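Local coordinates for protein alpha-L-rhamnosidase (Klebsiella oxytoca, PDB 4XHC) that hydrolyses terminal alpha-L-rhamnose residues from rhamnosides as a two-domain enzyme of glycoside hydrolase family 78, at residues A[55-60]-A[97-102]; A[104-109]-A[197-202]; A[126-131]-A[171-176]. All coordinates share one frame; numbering follows the deposited sequence.

How the contacts relate
Contact 1 comes first along the chain. It closes the loop from strand 59-65 to strand 94-99 and is complete before contact 2 opens. Contact 2 pairs strand 106-115 with strand 187-200 and so closes the longest loop of the three. Contact 3 is nested inside that loop and joins strand 122-129 to the segment 171-176. Contact 1 and the 175-176 part of contact 3 belong to the same six-stranded antiparallel sheet, where strands 94-99 and 175-182 are neighbours. Contact 2 belongs to the four-stranded sheet that packs against it. L107 reaches across to F99, L126, F128 and L176, part of the packing between the two sheets of what looks like a beta-sandwich.

Contact 1. Residues A[55-60]-A[97-102]; sequences HPPIAV and IDFGSH
P57 lies over one face of the F99 ring. Its CB sits 3.7 Å from the F99 ring centroid and only 8° off the ring normal, a CH-pi contact. P57 CB and CG also touch I97 CG2, with CB 3.4 Å away. I97 branches two ways here. CG2 stands anti to the backbone N and faces P57, while CD1 reaches V60 CG2 at 4.0 Å. On the other side of the strand, I58 CD1 rests on G100 CA at 3.8 Å.

The backbones pair as an antiparallel ladder with a classic beta bulge. I58 N and A59 N both donate to D98 O, at 3.0 and 3.3 Å, and both lie in its carbonyl plane. D98 N returns a bond to A59 O at 2.8 Å. The D98 side chain has CG anti to its own N and beside its carbonyl carbon (chi1 -174°), toward G100, and makes an Asx turn. Its OD1 accepts from G100 N at 2.8 Å, from above the carboxylate plane. R174 forms a salt bridge to the same OD1. The chain corner at G100 is therefore tied to the sheet through one carboxylate oxygen, which the arginine probably keeps ionised.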
ATOM      1  N   HIS A  55     -14.215 -15.224 -10.777  1.00 59.98           N
ATOM      2  CA  HIS A  55     -13.536 -16.500 -11.003  1.00 60.83           C
ATOM      3  C   HIS A  55     -12.698 -16.901  -9.798  1.00 60.13           C
ATOM      4  O   HIS A  55     -11.906 -16.100  -9.307  1.00 59.87           O
ATOM      5  CB  HIS A  55     -12.613 -16.406 -12.210  1.00 61.28           C
ATOM      6  CG  HIS A  55     -13.317 -16.529 -13.520  1.00 63.08           C
ATOM      7  ND1 HIS A  55     -13.536 -15.450 -14.350  1.00 63.17           N
ATOM      8  CD2 HIS A  55     -13.844 -17.604 -14.148  1.00 64.52           C
ATOM      9  CE1 HIS A  55     -14.162 -15.855 -15.438  1.00 64.31           C
ATOM     10  NE2 HIS A  55     -14.363 -17.156 -15.340  1.00 66.36           N
ATOM     11  N   PRO A  56     -12.851 -18.148  -9.322  1.00 60.22           N
ATOM     12  CA  PRO A  56     -11.965 -18.610  -8.261  1.00 58.63           C
ATOM     13  C   PRO A  56     -10.675 -19.162  -8.861  1.00 57.31           C
ATOM     14  O   PRO A  56     -10.666 -19.531 -10.036  1.00 58.17           O
ATOM     15  CB  PRO A  56     -12.774 -19.726  -7.612  1.00 59.67           C
ATOM     16  CG  PRO A  56     -13.553 -20.310  -8.748  1.00 61.13           C
ATOM     17  CD  PRO A  56     -13.782 -19.209  -9.753  1.00 60.91           C
ATOM     18  N   PRO A  57      -9.594 -19.229  -8.068  1.00 55.18           N
ATOM     19  CA  PRO A  57      -8.354 -19.844  -8.530  1.00 54.79           C
ATOM     20  C   PRO A  57      -8.455 -21.359  -8.463  1.00 55.81           C
ATOM     21  O   PRO A  57      -9.409 -21.872  -7.889  1.00 56.14           O
ATOM     22  CB  PRO A  57      -7.316 -19.321  -7.547  1.00 53.47           C
ATOM     23  CG  PRO A  57      -8.072 -19.017  -6.310  1.00 53.31           C
ATOM     24  CD  PRO A  57      -9.496 -18.757  -6.680  1.00 54.12           C
ATOM     25  N   ILE A  58      -7.483 -22.070  -9.033  1.00 56.31           N
ATOM     26  CA  ILE A  58      -7.550 -23.542  -9.095  1.00 58.12           C
ATOM     27  C   ILE A  58      -6.609 -24.285  -8.140  1.00 56.60           C
ATOM     28  O   ILE A  58      -6.867 -25.432  -7.820  1.00 57.24           O
ATOM     29  CB  ILE A  58      -7.337 -24.089 -10.531  1.00 60.57           C
ATOM     30  CG1 ILE A  58      -5.879 -23.912 -10.995  1.00 63.11           C
ATOM     31  CG2 ILE A  58      -8.305 -23.419 -11.497  1.00 59.66           C
ATOM     32  CD1 ILE A  58      -5.520 -24.701 -12.244  1.00 65.72           C
ATOM     33  N   ALA A  59      -5.524 -23.661  -7.690  1.00 54.52           N
ATOM     34  CA  ALA A  59      -4.599 -24.361  -6.803  1.00 54.33           C
ATOM     35  C   ALA A  59      -3.618 -23.452  -6.072  1.00 53.38           C
ATOM     36  O   ALA A  59      -3.396 -22.300  -6.456  1.00 50.68           O
ATOM     37  CB  ALA A  59      -3.826 -25.410  -7.594  1.00 55.34           C
ATOM     38  N   VAL A  60      -3.049 -24.003  -5.001  1.00 54.39           N
ATOM     39  CA  VAL A  60      -1.857 -23.458  -4.363  1.00 53.11           C
ATOM     40  C   VAL A  60      -0.664 -24.230  -4.905  1.00 53.50           C
ATOM     41  O   VAL A  60      -0.704 -25.454  -4.994  1.00 55.09           O
ATOM     42  CB  VAL A  60      -1.917 -23.617  -2.829  1.00 53.40           C
ATOM     43  CG1 VAL A  60      -0.632 -23.121  -2.181  1.00 53.14           C
ATOM     44  CG2 VAL A  60      -3.119 -22.871  -2.273  1.00 52.99           C
ATOM     45  N   ILE A  97      -0.746 -18.584  -5.304  1.00 49.85           N
ATOM     46  CA  ILE A  97      -2.044 -19.002  -5.818  1.00 50.01           C
ATOM     47  C   ILE A  97      -2.041 -19.010  -7.353  1.00 51.31           C
ATOM     48  O   ILE A  97      -1.812 -17.972  -7.993  1.00 50.78           O
ATOM     49  CB  ILE A  97      -3.168 -18.044  -5.351  1.00 49.50           C
ATOM     50  CG1 ILE A  97      -3.110 -17.765  -3.841  1.00 48.43           C
ATOM     51  CG2 ILE A  97      -4.536 -18.596  -5.726  1.00 51.15           C
ATOM     52  CD1 ILE A  97      -3.474 -18.934  -2.972  1.00 49.85           C
ATOM     53  N   ASP A  98      -2.273 -20.182  -7.942  1.00 52.85           N
ATOM     54  CA  ASP A  98      -2.423 -20.316  -9.394  1.00 52.87           C
ATOM     55  C   ASP A  98      -3.884 -20.123  -9.736  1.00 52.89           C
ATOM     56  O   ASP A  98      -4.718 -20.909  -9.290  1.00 53.37           O
ATOM     57  CB  ASP A  98      -1.962 -21.708  -9.848  1.00 54.28           C
ATOM     58  CG  ASP A  98      -1.952 -21.875 -11.364  1.00 55.60           C
ATOM     59  OD1 ASP A  98      -2.386 -20.967 -12.111  1.00 55.19           O
ATOM     60  OD2 ASP A  98      -1.498 -22.945 -11.814  1.00 57.73           O
ATOM     61  N   PHE A  99      -4.190 -19.090 -10.527  1.00 53.14           N
ATOM     62  CA  PHE A  99      -5.571 -18.841 -10.964  1.00 53.98           C
ATOM     63  C   PHE A  99      -5.988 -19.664 -12.185  1.00 54.71           C
ATOM     64  O   PHE A  99      -7.168 -19.724 -12.506  1.00 55.78           O
ATOM     65  CB  PHE A  99      -5.835 -17.350 -11.199  1.00 53.00           C
ATOM     66  CG  PHE A  99      -6.197 -16.604  -9.947  1.00 53.57           C
ATOM     67  CD1 PHE A  99      -5.236 -16.311  -8.992  1.00 54.51           C
ATOM     68  CD2 PHE A  99      -7.503 -16.214  -9.706  1.00 55.38           C
ATOM     69  CE1 PHE A  99      -5.570 -15.629  -7.827  1.00 53.99           C
ATOM     70  CE2 PHE A  99      -7.845 -15.528  -8.544  1.00 54.68           C
ATOM     71  CZ  PHE A  99      -6.876 -15.233  -7.606  1.00 53.82           C
ATOM     72  N   GLY A 100      -5.038 -20.313 -12.854  1.00 55.07           N
ATOM     73  CA  GLY A 100      -5.377 -21.307 -13.887  1.00 56.28           C
ATOM     74  C   GLY A 100      -5.408 -20.787 -15.315  1.00 55.60           C
ATOM     75  O   GLY A 100      -5.143 -21.534 -16.243  1.00 55.54           O
ATOM     76  N   SER A 101      -5.754 -19.515 -15.494  1.00 54.79           N
ATOM     77  CA  SER A 101      -5.675 -18.848 -16.794  1.00 54.21           C
ATOM     78  C   SER A 101      -5.163 -17.408 -16.595  1.00 54.79           C
ATOM     79  O   SER A 101      -4.728 -17.032 -15.502  1.00 53.39           O
ATOM     80  CB  SER A 101      -7.043 -18.854 -17.489  1.00 53.30           C
ATOM     81  OG  SER A 101      -6.916 -18.598 -18.883  1.00 51.78           O
ATOM     82  N   HIS A 102      -5.210 -16.614 -17.657  1.00 56.50           N
ATOM     83  CA  HIS A 102      -4.754 -15.234 -17.626  1.00 56.84           C
ATOM     84  C   HIS A 102      -5.964 -14.331 -17.426  1.00 56.79           C
ATOM     85  O   HIS A 102      -6.898 -14.370 -18.222  1.00 57.27           O
ATOM     86  CB  HIS A 102      -4.077 -14.915 -18.954  1.00 58.86           C
ATOM     87  CG  HIS A 102      -3.464 -13.556 -19.010  1.00 60.47           C
ATOM     88  ND1 HIS A 102      -2.144 -13.332 -18.690  1.00 60.82           N
ATOM     89  CD2 HIS A 102      -3.978 -12.354 -19.362  1.00 60.72           C
ATOM     90  CE1 HIS A 102      -1.874 -12.048 -18.834  1.00 59.51           C
ATOM     91  NE2 HIS A 102      -2.971 -11.431 -19.239  1.00 59.32           N
TER

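Contact 2. Residues A[104-109]-A[197-202]; sequences VGYLHF and NAVTSA
G105 brings its bare CA against A198, with the two CA atoms 4.3 Å apart. The chain turns a corner here, and the backbone angles of G105 are ones that suit glycine. With no side chain in the way, G105 CA makes a CA-H...O contact with N197 O.

Three backbone bonds hold the pair. V199 N donates to V104 O at 2.9 Å. Y106 N donates to N197 O at 3.0 Å, from above the carbonyl plane. N197 N returns to Y106 O at 2.8 Å, in a nearly straight bond (175° at the hydrogen). The short strands 106-109 and 197-200 run antiparallel, with N-to-C directions 162° apart. They are the two inner strands of the four-stranded sheet of the N-terminal beta-sandwich. L107 points away from this pairing, into the core against the other sheet.

Y106 and N197 stand on the opposite face, where both touch R52 of edge strand 51-55. The tyrosine ring is met at its edge: V199 CG1 lies 4.1 Å from Y106 CE1, and the two side chains cross at about a right angle. V199 CG1 is anti to the carbonyl carbon (chi1 -68°), which directs it to the ring. The other methyl, CG2, lies nearer V104, 4.4 Å from V104 CG1. Further along, H108 CB lies beside N197 OD1. The H108 imidazole is bonded at NE2 to E164 and at ND1 to E195, an environment that would favour its charged form.

At the end of the strand, T200 OG1 accepts from A202 N at 3.0 Å in an ST turn. The same hydroxyl is hydrogen-bonded to the backbone oxygens of Q228 and M231, which must share its single proton. S201 OG bonds to Q232 O, just past helix 214-230.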
ATOM      1  N   VAL A 104      -7.678 -10.335 -16.260  1.00 52.87           N
ATOM      2  CA  VAL A 104      -7.551  -8.903 -16.092  1.00 50.87           C
ATOM      3  C   VAL A 104      -8.695  -8.487 -15.212  1.00 51.02           C
ATOM      4  O   VAL A 104      -9.847  -8.697 -15.580  1.00 54.01           O
ATOM      5  CB  VAL A 104      -7.720  -8.174 -17.427  1.00 51.67           C
ATOM      6  CG1 VAL A 104      -7.543  -6.676 -17.236  1.00 51.38           C
ATOM      7  CG2 VAL A 104      -6.746  -8.730 -18.451  1.00 52.75           C
ATOM      8  N   GLY A 105      -8.413  -7.892 -14.063  1.00 49.30           N
ATOM      9  CA  GLY A 105      -9.503  -7.509 -13.187  1.00 50.04           C
ATOM     10  C   GLY A 105      -9.144  -7.138 -11.766  1.00 49.89           C
ATOM     11  O   GLY A 105      -8.025  -6.735 -11.472  1.00 49.57           O
ATOM     12  N   TYR A 106     -10.120  -7.293 -10.880  1.00 50.40           N
ATOM     13  CA  TYR A 106     -10.025  -6.775  -9.532  1.00 49.28           C
ATOM     14  C   TYR A 106     -10.044  -7.914  -8.530  1.00 49.41           C
ATOM     15  O   TYR A 106     -10.861  -8.825  -8.647  1.00 49.66           O
ATOM     16  CB  TYR A 106     -11.178  -5.798  -9.313  1.00 50.01           C
ATOM     17  CG  TYR A 106     -11.133  -4.654 -10.306  1.00 50.27           C
ATOM     18  CD1 TYR A 106     -11.802  -4.733 -11.534  1.00 49.97           C
ATOM     19  CD2 TYR A 106     -10.379  -3.506 -10.041  1.00 50.21           C
ATOM     20  CE1 TYR A 106     -11.740  -3.696 -12.457  1.00 49.61           C
ATOM     21  CE2 TYR A 106     -10.320  -2.460 -10.955  1.00 49.96           C
ATOM     22  CZ  TYR A 106     -10.999  -2.559 -12.158  1.00 49.70           C
ATOM     23  OH  TYR A 106     -10.925  -1.523 -13.051  1.00 48.65           O
ATOM     24  N   LEU A 107      -9.132  -7.865  -7.561  1.00 49.78           N
ATOM     25  CA  LEU A 107      -9.016  -8.904  -6.525  1.00 52.14           C
ATOM     26  C   LEU A 107      -9.971  -8.684  -5.328  1.00 54.50           C
ATOM     27  O   LEU A 107     -10.103  -7.567  -4.823  1.00 55.04           O
ATOM     28  CB  LEU A 107      -7.576  -8.971  -6.022  1.00 50.71           C
ATOM     29  CG  LEU A 107      -7.208 -10.176  -5.151  1.00 52.45           C
ATOM     30  CD1 LEU A 107      -7.178 -11.465  -5.955  1.00 53.26           C
ATOM     31  CD2 LEU A 107      -5.857  -9.958  -4.485  1.00 53.43           C
ATOM     32  N   HIS A 108     -10.629  -9.762  -4.896  1.00 56.34           N
ATOM     33  CA  HIS A 108     -11.523  -9.758  -3.733  1.00 57.61           C
ATOM     34  C   HIS A 108     -11.101 -10.909  -2.840  1.00 56.64           C
ATOM     35  O   HIS A 108     -10.880 -12.004  -3.340  1.00 58.87           O
ATOM     36  CB  HIS A 108     -12.983  -9.942  -4.192  1.00 61.01           C
ATOM     37  CG  HIS A 108     -13.976 -10.119  -3.076  1.00 63.37           C
ATOM     38  ND1 HIS A 108     -14.835 -11.195  -3.010  1.00 66.17           N
ATOM     39  CD2 HIS A 108     -14.273  -9.343  -2.007  1.00 64.34           C
ATOM     40  CE1 HIS A 108     -15.606 -11.085  -1.943  1.00 66.29           C
ATOM     41  NE2 HIS A 108     -15.286  -9.967  -1.318  1.00 65.84           N
ATOM     42  N   PHE A 109     -10.960 -10.673  -1.537  1.00 56.39           N
ATOM     43  CA  PHE A 109     -10.756 -11.777  -0.580  1.00 55.42           C
ATOM     44  C   PHE A 109     -11.293 -11.472   0.817  1.00 54.61           C
ATOM     45  O   PHE A 109     -11.474 -10.318   1.184  1.00 54.24           O
ATOM     46  CB  PHE A 109      -9.279 -12.192  -0.508  1.00 55.79           C
ATOM     47  CG  PHE A 109      -8.371 -11.138   0.054  1.00 56.22           C
ATOM     48  CD1 PHE A 109      -8.280 -10.938   1.424  1.00 57.69           C
ATOM     49  CD2 PHE A 109      -7.599 -10.354  -0.787  1.00 56.44           C
ATOM     50  CE1 PHE A 109      -7.450  -9.963   1.946  1.00 58.89           C
ATOM     51  CE2 PHE A 109      -6.768  -9.378  -0.276  1.00 57.54           C
ATOM     52  CZ  PHE A 109      -6.692  -9.178   1.092  1.00 59.04           C
ATOM     53  N   ASN A 197     -12.410 -10.653 -10.050  1.00 53.98           N
ATOM     54  CA  ASN A 197     -13.517 -10.138 -10.855  1.00 55.26           C
ATOM     55  C   ASN A 197     -12.977  -9.669 -12.208  1.00 53.37           C
ATOM     56  O   ASN A 197     -12.429  -8.576 -12.313  1.00 52.61           O
ATOM     57  CB  ASN A 197     -14.216  -8.975 -10.134  1.00 56.13           C
ATOM     58  CG  ASN A 197     -15.091  -9.424  -8.982  1.00 57.69           C
ATOM     59  OD1 ASN A 197     -14.681  -9.403  -7.823  1.00 56.47           O
ATOM     60  ND2 ASN A 197     -16.315  -9.823  -9.298  1.00 61.10           N
ATOM     61  N   ALA A 198     -13.122 -10.503 -13.235  1.00 53.29           N
ATOM     62  CA  ALA A 198     -12.498 -10.247 -14.542  1.00 52.42           C
ATOM     63  C   ALA A 198     -13.354  -9.344 -15.427  1.00 53.70           C
ATOM     64  O   ALA A 198     -14.583  -9.445 -15.437  1.00 55.27           O
ATOM     65  CB  ALA A 198     -12.220 -11.557 -15.257  1.00 51.64           C
ATOM     66  N   VAL A 199     -12.694  -8.473 -16.181  1.00 53.25           N
ATOM     67  CA  VAL A 199     -13.384  -7.502 -17.021  1.00 54.74           C
ATOM     68  C   VAL A 199     -12.926  -7.568 -18.466  1.00 54.24           C
ATOM     69  O   VAL A 199     -11.784  -7.923 -18.751  1.00 52.78           O
ATOM     70  CB  VAL A 199     -13.208  -6.043 -16.510  1.00 55.39           C
ATOM     71  CG1 VAL A 199     -13.935  -5.849 -15.190  1.00 56.75           C
ATOM     72  CG2 VAL A 199     -11.730  -5.656 -16.389  1.00 53.48           C
ATOM     73  N   THR A 200     -13.833  -7.167 -19.354  1.00 55.56           N
ATOM     74  CA  THR A 200     -13.601  -7.085 -20.792  1.00 55.57           C
ATOM     75  C   THR A 200     -14.818  -6.412 -21.424  1.00 57.33           C
ATOM     76  O   THR A 200     -15.906  -6.423 -20.845  1.00 58.08           O
ATOM     77  CB  THR A 200     -13.395  -8.485 -21.429  1.00 55.79           C
ATOM     78  OG1 THR A 200     -13.125  -8.358 -22.832  1.00 55.91           O
ATOM     79  CG2 THR A 200     -14.630  -9.373 -21.234  1.00 57.23           C
ATOM     80  N   SER A 201     -14.629  -5.825 -22.603  1.00 58.29           N
ATOM     81  CA  SER A 201     -15.738  -5.324 -23.404  1.00 60.17           C
ATOM     82  C   SER A 201     -16.106  -6.335 -24.475  1.00 61.93           C
ATOM     83  O   SER A 201     -17.042  -6.110 -25.228  1.00 64.40           O
ATOM     84  CB  SER A 201     -15.382  -3.997 -24.060  1.00 59.55           C
ATOM     85  OG  SER A 201     -14.276  -4.151 -24.927  1.00 58.62           O
ATOM     86  N   ALA A 202     -15.372  -7.439 -24.549  1.00 61.99           N
ATOM     87  CA  ALA A 202     -15.653  -8.485 -25.524  1.00 65.99           C
ATOM     88  C   ALA A 202     -16.466  -9.609 -24.884  1.00 67.77           C
ATOM     89  O   ALA A 202     -16.013 -10.750 -24.782  1.00 67.65           O
ATOM     90  CB  ALA A 202     -14.351  -9.022 -26.098  1.00 66.29           C
TER

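Contact 3. Residues A[126-131]-A[171-176]; sequences LTFGET and YCFRYL
F128 stacks face to face on Y171. Their centroids are 3.9 Å apart and the planes differ by 8°. The other face of F128 takes L176 CD1, 4.0 Å from the F128 centroid in a CH-pi contact. In L176, chi1 (165°) sets CG anti to the backbone N, and chi2 then turns CD1 over the ring, toward its rim. F128 also points its edge at the face of F173, with centroids 5.2 Å apart and planes at 65°. Between the Y171 ring and the L176 methyl, with F173 at its edge, F128 probably turns little.

L176 CD1 also touches L126 CB at 4.1 Å.

The backbone bonds form a second classic bulge. G129 O accepts from Y175 N at 3.0 Å and from R174 N at 2.8 Å, while G129 N donates to Y175 O. It sits at the R174 corner, where the chain leaves strand 102-104 for the six-stranded sheet.

Among polar side chains, E130 OE2 touches C172 SG. OE1 makes a salt bridge to K240 and accepts from Y526 N. R174 makes salt bridges through NE to D98 and NH1 to D502.

F128, L126 and L176 all press on L107 of the facing sheet. This is the buried core of a two-sheet beta-sandwich, the N-terminal domain of this family 78 enzyme. The E130 side chain lies about 12 Å from the bound rhamnose, so this end probably faces the catalytic domain.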
ATOM      1  N   LEU A 126       1.260  -8.410  -1.405  1.00 46.33           N
ATOM      2  CA  LEU A 126       0.760  -9.145  -2.560  1.00 46.36           C
ATOM      3  C   LEU A 126       1.605  -8.859  -3.786  1.00 45.47           C
ATOM      4  O   LEU A 126       2.029  -7.728  -4.000  1.00 47.34           O
ATOM      5  CB  LEU A 126      -0.682  -8.752  -2.851  1.00 48.36           C
ATOM      6  CG  LEU A 126      -1.670  -8.799  -1.687  1.00 49.14           C
ATOM      7  CD1 LEU A 126      -3.062  -8.531  -2.210  1.00 49.96           C
ATOM      8  CD2 LEU A 126      -1.638 -10.140  -0.975  1.00 50.95           C
ATOM      9  N   THR A 127       1.858  -9.890  -4.586  1.00 46.13           N
ATOM     10  CA  THR A 127       2.624  -9.750  -5.831  1.00 44.39           C
ATOM     11  C   THR A 127       1.909 -10.507  -6.941  1.00 43.98           C
ATOM     12  O   THR A 127       1.482 -11.645  -6.746  1.00 44.86           O
ATOM     13  CB  THR A 127       4.050 -10.278  -5.659  1.00 44.25           C
ATOM     14  OG1 THR A 127       4.593  -9.758  -4.452  1.00 44.91           O
ATOM     15  CG2 THR A 127       4.934  -9.848  -6.792  1.00 45.03           C
ATOM     16  N   PHE A 128       1.767  -9.862  -8.092  1.00 43.02           N
ATOM     17  CA  PHE A 128       0.987 -10.399  -9.197  1.00 43.54           C
ATOM     18  C   PHE A 128       1.870 -10.647 -10.406  1.00 44.51           C
ATOM     19  O   PHE A 128       2.682  -9.790 -10.767  1.00 46.85           O
ATOM     20  CB  PHE A 128      -0.064  -9.387  -9.612  1.00 43.76           C
ATOM     21  CG  PHE A 128      -1.028  -9.013  -8.529  1.00 44.25           C
ATOM     22  CD1 PHE A 128      -0.704  -8.024  -7.607  1.00 44.24           C
ATOM     23  CD2 PHE A 128      -2.281  -9.609  -8.461  1.00 43.73           C
ATOM     24  CE1 PHE A 128      -1.609  -7.652  -6.623  1.00 44.05           C
ATOM     25  CE2 PHE A 128      -3.179  -9.251  -7.472  1.00 44.45           C
ATOM     26  CZ  PHE A 128      -2.847  -8.267  -6.555  1.00 44.02           C
ATOM     27  N   GLY A 129       1.682 -11.780 -11.070  1.00 45.24           N
ATOM     28  CA  GLY A 129       2.472 -12.093 -12.257  1.00 45.77           C
ATOM     29  C   GLY A 129       1.700 -12.753 -13.379  1.00 46.59           C
ATOM     30  O   GLY A 129       0.834 -13.585 -13.134  1.00 47.89           O
ATOM     31  N   GLU A 130       2.019 -12.381 -14.614  1.00 47.27           N
ATOM     32  CA  GLU A 130       1.485 -13.076 -15.770  1.00 49.15           C
ATOM     33  C   GLU A 130       2.200 -14.416 -15.956  1.00 49.57           C
ATOM     34  O   GLU A 130       1.592 -15.388 -16.411  1.00 49.76           O
ATOM     35  CB  GLU A 130       1.638 -12.228 -17.037  1.00 51.75           C
ATOM     36  CG  GLU A 130       0.916 -10.886 -17.030  1.00 51.37           C
ATOM     37  CD  GLU A 130       1.161 -10.106 -18.316  1.00 52.11           C
ATOM     38  OE1 GLU A 130       2.322  -9.699 -18.546  1.00 53.85           O
ATOM     39  OE2 GLU A 130       0.219  -9.894 -19.106  1.00 50.34           O
ATOM     40  N   THR A 131       3.494 -14.456 -15.636  1.00 49.33           N
ATOM     41  CA  THR A 131       4.255 -15.713 -15.594  1.00 51.34           C
ATOM     42  C   THR A 131       4.647 -16.057 -14.163  1.00 51.52           C
ATOM     43  O   THR A 131       4.621 -15.204 -13.280  1.00 50.52           O
ATOM     44  CB  THR A 131       5.546 -15.641 -16.424  1.00 52.34           C
ATOM     45  OG1 THR A 131       6.420 -14.616 -15.907  1.00 53.93           O
ATOM     46  CG2 THR A 131       5.220 -15.346 -17.859  1.00 53.09           C
ATOM     47  N   TYR A 171      -5.500  -5.378 -11.992  1.00 44.20           N
ATOM     48  CA  TYR A 171      -4.284  -6.157 -12.173  1.00 44.15           C
ATOM     49  C   TYR A 171      -4.462  -7.133 -13.331  1.00 45.05           C
ATOM     50  O   TYR A 171      -5.584  -7.497 -13.675  1.00 46.15           O
ATOM     51  CB  TYR A 171      -3.928  -6.909 -10.879  1.00 43.70           C
ATOM     52  CG  TYR A 171      -3.672  -6.000  -9.692  1.00 43.04           C
ATOM     53  CD1 TYR A 171      -2.489  -5.278  -9.585  1.00 42.01           C
ATOM     54  CD2 TYR A 171      -4.620  -5.856  -8.677  1.00 43.46           C
ATOM     55  CE1 TYR A 171      -2.260  -4.434  -8.507  1.00 42.24           C
ATOM     56  CE2 TYR A 171      -4.398  -5.021  -7.590  1.00 42.44           C
ATOM     57  CZ  TYR A 171      -3.217  -4.311  -7.507  1.00 42.27           C
ATOM     58  OH  TYR A 171      -2.991  -3.473  -6.437  1.00 41.96           O
ATOM     59  N   CYS A 172      -3.347  -7.536 -13.930  1.00 45.84           N
ATOM     60  CA  CYS A 172      -3.339  -8.492 -15.023  1.00 46.67           C
ATOM     61  C   CYS A 172      -2.415  -9.605 -14.619  1.00 45.83           C
ATOM     62  O   CYS A 172      -1.226  -9.384 -14.461  1.00 45.74           O
ATOM     63  CB  CYS A 172      -2.818  -7.830 -16.290  1.00 49.09           C
ATOM     64  SG  CYS A 172      -2.617  -8.958 -17.685  1.00 53.19           S
ATOM     65  N   PHE A 173      -2.944 -10.801 -14.424  1.00 46.85           N
ATOM     66  CA  PHE A 173      -2.137 -11.854 -13.826  1.00 47.43           C
ATOM     67  C   PHE A 173      -2.690 -13.254 -14.009  1.00 46.94           C
ATOM     68  O   PHE A 173      -3.863 -13.448 -14.301  1.00 47.41           O
ATOM     69  CB  PHE A 173      -1.981 -11.590 -12.321  1.00 48.11           C
ATOM     70  CG  PHE A 173      -3.278 -11.636 -11.558  1.00 49.20           C
ATOM     71  CD1 PHE A 173      -4.133 -10.543 -11.555  1.00 50.18           C
ATOM     72  CD2 PHE A 173      -3.646 -12.768 -10.851  1.00 50.16           C
ATOM     73  CE1 PHE A 173      -5.335 -10.577 -10.862  1.00 49.90           C
ATOM     74  CE2 PHE A 173      -4.840 -12.806 -10.156  1.00 51.03           C
ATOM     75  CZ  PHE A 173      -5.685 -11.710 -10.160  1.00 50.49           C
ATOM     76  N   ARG A 174      -1.807 -14.226 -13.822  1.00 46.88           N
ATOM     77  CA  ARG A 174      -2.205 -15.595 -13.565  1.00 47.43           C
ATOM     78  C   ARG A 174      -1.847 -16.054 -12.133  1.00 47.54           C
ATOM     79  O   ARG A 174      -2.633 -16.760 -11.493  1.00 46.36           O
ATOM     80  CB  ARG A 174      -1.570 -16.531 -14.578  1.00 48.54           C
ATOM     81  CG  ARG A 174      -1.851 -17.971 -14.222  1.00 49.89           C
ATOM     82  CD  ARG A 174      -1.599 -18.942 -15.343  1.00 50.47           C
ATOM     83  NE  ARG A 174      -1.644 -20.292 -14.801  1.00 50.85           N
ATOM     84  CZ  ARG A 174      -1.543 -21.394 -15.523  1.00 51.29           C
ATOM     85  NH1 ARG A 174      -1.412 -21.329 -16.841  1.00 51.16           N
ATOM     86  NH2 ARG A 174      -1.589 -22.565 -14.918  1.00 51.99           N
ATOM     87  N   TYR A 175      -0.659 -15.681 -11.650  1.00 47.31           N
ATOM     88  CA  TYR A 175      -0.206 -16.081 -10.315  1.00 48.08           C
ATOM     89  C   TYR A 175      -0.282 -14.912  -9.350  1.00 48.25           C
ATOM     90  O   TYR A 175      -0.087 -13.753  -9.741  1.00 48.84           O
ATOM     91  CB  TYR A 175       1.219 -16.645 -10.354  1.00 47.06           C
ATOM     92  CG  TYR A 175       1.345 -17.822 -11.277  1.00 48.00           C
ATOM     93  CD1 TYR A 175       1.044 -19.113 -10.851  1.00 48.22           C
ATOM     94  CD2 TYR A 175       1.734 -17.640 -12.599  1.00 49.21           C
ATOM     95  CE1 TYR A 175       1.146 -20.193 -11.717  1.00 49.06           C
ATOM     96  CE2 TYR A 175       1.832 -18.709 -13.474  1.00 49.21           C
ATOM     97  CZ  TYR A 175       1.543 -19.977 -13.028  1.00 49.60           C
ATOM     98  OH  TYR A 175       1.649 -21.010 -13.918  1.00 50.59           O
ATOM     99  N   LEU A 176      -0.572 -15.241  -8.091  1.00 48.21           N
ATOM    100  CA  LEU A 176      -0.643 -14.276  -7.008  1.00 48.07           C
ATOM    101  C   LEU A 176       0.135 -14.808  -5.806  1.00 49.30           C
ATOM    102  O   LEU A 176      -0.200 -15.846  -5.258  1.00 49.05           O
ATOM    103  CB  LEU A 176      -2.100 -14.038  -6.609  1.00 47.83           C
ATOM    104  CG  LEU A 176      -2.316 -13.329  -5.267  1.00 47.85           C
ATOM    105  CD1 LEU A 176      -1.687 -11.943  -5.292  1.00 48.12           C
ATOM    106  CD2 LEU A 176      -3.792 -13.235  -4.929  1.00 48.85           C
TER